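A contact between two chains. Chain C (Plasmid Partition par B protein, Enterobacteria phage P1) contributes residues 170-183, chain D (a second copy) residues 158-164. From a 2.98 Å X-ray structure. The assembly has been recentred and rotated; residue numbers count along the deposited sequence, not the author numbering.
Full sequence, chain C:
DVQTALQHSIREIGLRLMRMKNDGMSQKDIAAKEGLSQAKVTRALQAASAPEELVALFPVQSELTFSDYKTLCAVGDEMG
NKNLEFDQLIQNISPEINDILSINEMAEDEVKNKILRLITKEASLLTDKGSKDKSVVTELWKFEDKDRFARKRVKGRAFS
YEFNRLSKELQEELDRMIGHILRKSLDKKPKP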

# COMPACT_ATOMS: atom_id res chain seq x y z
N LEU C 170 0.87 6.94 -8.97
CA LEU C 170 0.69 6.48 -7.61
C LEU C 170 1.96 6.05 -6.89
O LEU C 170 2.21 6.52 -5.80
CB LEU C 170 -0.35 5.39 -7.56
CG LEU C 170 -1.75 5.97 -7.46
CD1 LEU C 170 -2.70 4.90 -7.00
CD2 LEU C 170 -1.75 7.07 -6.44
N GLN C 171 2.77 5.18 -7.46
CA GLN C 171 3.98 4.81 -6.74
C GLN C 171 4.71 6.11 -6.46
O GLN C 171 5.36 6.27 -5.43
CB GLN C 171 4.90 3.94 -7.59
CG GLN C 171 4.43 2.58 -7.73
CD GLN C 171 4.81 2.05 -9.07
OE1 GLN C 171 6.00 1.88 -9.36
NE2 GLN C 171 3.80 1.81 -9.92
N GLU C 172 4.60 7.01 -7.43
CA GLU C 172 5.24 8.32 -7.36
C GLU C 172 4.76 8.96 -6.08
O GLU C 172 5.53 9.13 -5.15
CB GLU C 172 4.83 9.14 -8.60
CG GLU C 172 5.60 10.46 -8.92
CD GLU C 172 4.69 11.70 -8.81
OE1 GLU C 172 4.48 12.19 -7.67
OE2 GLU C 172 4.14 12.16 -9.84
N GLU C 173 3.49 9.32 -6.06
CA GLU C 173 2.88 9.98 -4.92
C GLU C 173 3.17 9.27 -3.60
O GLU C 173 3.80 9.84 -2.70
CB GLU C 173 1.37 10.10 -5.14
CG GLU C 173 0.98 11.27 -6.05
CD GLU C 173 -0.47 11.73 -5.90
OE1 GLU C 173 -0.92 11.93 -4.76
OE2 GLU C 173 -1.17 11.91 -6.92
N LEU C 174 2.70 8.04 -3.49
CA LEU C 174 2.92 7.26 -2.27
C LEU C 174 4.38 7.35 -1.86
O LEU C 174 4.69 7.95 -0.84
CB LEU C 174 2.52 5.80 -2.50
CG LEU C 174 1.07 5.59 -2.95
CD1 LEU C 174 0.77 4.10 -3.08
CD2 LEU C 174 0.11 6.23 -1.97
N ASP C 175 5.27 6.78 -2.66
CA ASP C 175 6.70 6.83 -2.34
C ASP C 175 7.11 8.16 -1.70
O ASP C 175 7.82 8.20 -0.70
CB ASP C 175 7.54 6.63 -3.60
CG ASP C 175 7.82 5.16 -3.89
OD1 ASP C 175 6.98 4.48 -4.53
OD2 ASP C 175 8.89 4.67 -3.47
N ARG C 176 6.64 9.25 -2.30
CA ARG C 176 6.94 10.60 -1.87
C ARG C 176 6.41 10.86 -0.48
O ARG C 176 7.17 11.15 0.43
CB ARG C 176 6.32 11.60 -2.85
CG ARG C 176 6.85 13.00 -2.77
CD ARG C 176 6.04 13.91 -3.65
NE ARG C 176 5.94 13.40 -5.02
CZ ARG C 176 6.98 12.97 -5.72
NH1 ARG C 176 8.20 12.99 -5.19
NH2 ARG C 176 6.82 12.56 -6.97
N MSE C 177 5.09 10.77 -0.34
CA MSE C 177 4.43 10.99 0.94
C MSE C 177 4.84 9.98 2.03
O MSE C 177 5.01 10.35 3.19
CB MSE C 177 2.91 11.01 0.73
CG MSE C 177 2.04 11.16 1.96
SE MSE C 177 2.14 9.56 3.01
CE MSE C 177 1.41 8.29 1.75
N ILE C 178 4.98 8.70 1.70
CA ILE C 178 5.39 7.76 2.74
C ILE C 178 6.76 8.18 3.29
O ILE C 178 6.96 8.26 4.50
CB ILE C 178 5.47 6.31 2.18
CG1 ILE C 178 4.08 5.70 2.11
CG2 ILE C 178 6.36 5.42 3.07
CD1 ILE C 178 4.06 4.38 1.36
N GLY C 179 7.68 8.47 2.40
CA GLY C 179 9.02 8.83 2.84
C GLY C 179 9.10 10.10 3.65
O GLY C 179 9.99 10.27 4.48
N HIS C 180 8.17 11.01 3.43
CA HIS C 180 8.20 12.25 4.16
C HIS C 180 7.46 12.14 5.49
O HIS C 180 7.73 12.86 6.44
CB HIS C 180 7.65 13.35 3.27
CG HIS C 180 7.09 14.51 4.01
ND1 HIS C 180 5.81 14.50 4.54
CD2 HIS C 180 7.60 15.73 4.29
CE1 HIS C 180 5.56 15.67 5.09
NE2 HIS C 180 6.63 16.44 4.96
N ILE C 181 6.52 11.21 5.56
CA ILE C 181 5.77 10.98 6.79
C ILE C 181 6.72 10.25 7.72
O ILE C 181 6.68 10.43 8.93
CB ILE C 181 4.51 10.12 6.53
CG1 ILE C 181 3.43 10.97 5.84
CG2 ILE C 181 4.01 9.51 7.82
CD1 ILE C 181 3.07 12.25 6.58
N LEU C 182 7.58 9.41 7.14
CA LEU C 182 8.56 8.69 7.92
C LEU C 182 9.65 9.66 8.35
O LEU C 182 10.51 9.34 9.14
CB LEU C 182 9.18 7.55 7.12
CG LEU C 182 8.30 6.31 6.96
CD1 LEU C 182 9.18 5.06 6.85
CD2 LEU C 182 7.39 6.19 8.19
N ARG C 183 9.61 10.86 7.80
CA ARG C 183 10.59 11.86 8.19
C ARG C 183 9.97 12.52 9.40
O ARG C 183 10.59 12.64 10.45
CB ARG C 183 10.76 12.89 7.09
CG ARG C 183 12.11 12.88 6.43
CD ARG C 183 12.47 11.52 5.85
NE ARG C 183 13.49 11.68 4.83
CZ ARG C 183 14.63 12.34 5.02
NH1 ARG C 183 14.90 12.87 6.21
NH2 ARG C 183 15.49 12.49 4.03
N ALA D 158 3.81 -5.07 -9.31
CA ALA D 158 3.24 -4.89 -7.99
C ALA D 158 4.21 -4.38 -6.94
O ALA D 158 5.27 -4.99 -6.70
CB ALA D 158 2.68 -6.17 -7.54
N PHE D 159 3.84 -3.28 -6.30
CA PHE D 159 4.68 -2.69 -5.26
C PHE D 159 3.91 -2.64 -3.96
O PHE D 159 2.66 -2.61 -3.96
CB PHE D 159 5.08 -1.25 -5.64
CG PHE D 159 3.90 -0.34 -5.92
CD1 PHE D 159 3.18 -0.43 -7.11
CD2 PHE D 159 3.49 0.59 -4.97
CE1 PHE D 159 2.06 0.38 -7.36
CE2 PHE D 159 2.38 1.40 -5.20
CZ PHE D 159 1.66 1.29 -6.41
N SER D 160 4.64 -2.60 -2.86
CA SER D 160 4.01 -2.51 -1.56
C SER D 160 4.93 -1.86 -0.54
O SER D 160 6.16 -1.99 -0.62
CB SER D 160 3.63 -3.90 -1.08
OG SER D 160 4.79 -4.70 -0.99
N TYR D 161 4.34 -1.17 0.43
CA TYR D 161 5.12 -0.55 1.49
C TYR D 161 4.92 -1.34 2.78
O TYR D 161 3.94 -1.15 3.50
CB TYR D 161 4.66 0.88 1.66
CG TYR D 161 4.67 1.58 0.35
CD1 TYR D 161 5.82 2.22 -0.12
CD2 TYR D 161 3.55 1.56 -0.45
CE1 TYR D 161 5.84 2.83 -1.37
CE2 TYR D 161 3.56 2.16 -1.69
CZ TYR D 161 4.69 2.79 -2.15
OH TYR D 161 4.63 3.37 -3.39
N GLU D 162 5.85 -2.25 3.03
CA GLU D 162 5.84 -3.11 4.20
C GLU D 162 6.47 -2.50 5.43
O GLU D 162 7.60 -2.04 5.40
CB GLU D 162 6.58 -4.40 3.87
CG GLU D 162 5.79 -5.35 2.98
CD GLU D 162 6.67 -6.16 2.03
OE1 GLU D 162 7.84 -6.45 2.36
OE2 GLU D 162 6.16 -6.53 0.94
N PHE D 163 5.74 -2.50 6.53
CA PHE D 163 6.26 -1.97 7.78
C PHE D 163 6.04 -3.01 8.88
O PHE D 163 5.41 -4.05 8.67
CB PHE D 163 5.52 -0.71 8.18
CG PHE D 163 5.38 0.28 7.09
CD1 PHE D 163 6.47 1.01 6.66
CD2 PHE D 163 4.15 0.51 6.51
CE1 PHE D 163 6.32 1.96 5.67
CE2 PHE D 163 3.99 1.46 5.52
CZ PHE D 163 5.08 2.19 5.10
N ASN D 164 6.53 -2.71 10.07
CA ASN D 164 6.40 -3.65 11.16
C ASN D 164 6.90 -3.08 12.47
O ASN D 164 7.97 -2.47 12.52
CB ASN D 164 7.19 -4.90 10.80
CG ASN D 164 7.23 -5.88 11.93
OD1 ASN D 164 6.19 -6.28 12.46
ND2 ASN D 164 8.44 -6.29 12.31

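A strand that packs against a helix presents every second side chain to it, and the helix answers with residues spaced three or four apart along one face. The contact between two copies of the P1 plasmid partition protein ParB is a compact example. Residues 170-183 of chain C lie within a longer helix, while residues 158-164 of chain D form a strand. The two run nearly parallel, their N-to-C directions differing by 13°, and their axes come no closer than 10.3 Å. That spacing leaves room for a layer of side chains, and the strand fills its part of the layer with three aromatic rings, Phe D159, Tyr D161 and Phe D163, whose CA-to-CB bonds all point toward the helix. The alternation is plain at Ala D158 and Ser D160, which point away. Together the two stretches bury 398 Å².

Tyr D161 covers the most surface, 94 Å² of it, and joins apolar and polar chemistry in one side chain. Ile C178, which contributes 60 Å², points toward the strand and lays its CD1 over a face of the tyrosine ring. Ile C178 CD1 sits 3.2 Å from the centroid of the Tyr D161 ring and 21° off the normal, a CH-pi contact in which a methyl group meets the electron-rich ring. The approach is tight, with Ile C178 CD1 only 3.0 Å from Tyr D161 CG. At the far end of the ring the phenol needs a polar partner, and Asp C175 supplies it: Tyr D161 OH donates a hydrogen bond to Asp C175 OD1 at 2.8 Å. The aspartate's CA-to-CB bond points sideways, but the end of its side chain comes nearer to the strand, placing OD1 at the ring edge, near its plane. Thus the ring can pack against hydrocarbon while its hydroxyl remains bonded. Leu C174 lies one turn before Ile C178 and adds an apolar contact, its CD1 3.7 Å from Tyr D161 CE2.

Phe D159, covering 72 Å², shows the same logic without a polar terminus. Gln C171 passes its CG over one face of the ring, 3.1 Å from the centroid of Phe D159 and only 6° off the normal. A polar residue thus uses the aliphatic part of its side chain for a CH-pi contact, while its NE2 is hydrogen-bonded elsewhere in the structure. At the edge of the same ring, Leu C174 CD1 lies 3.8 Å from Phe D159 CE2, so this leucine methyl touches two neighbouring aromatics of the strand.

Phe D163 continues the row more loosely. Ile C178 CG2 reaches its edge, 4.0 Å from Phe D163 CZ, and Leu C182 CD1 lies 4.4 Å from Phe D163 CE1. The backbones have drawn apart here: the CA atoms of Gln C171 and Phe D159 are 7.7 Å apart, whereas those of Leu C182 and Phe D163 are separated by 10.9 Å.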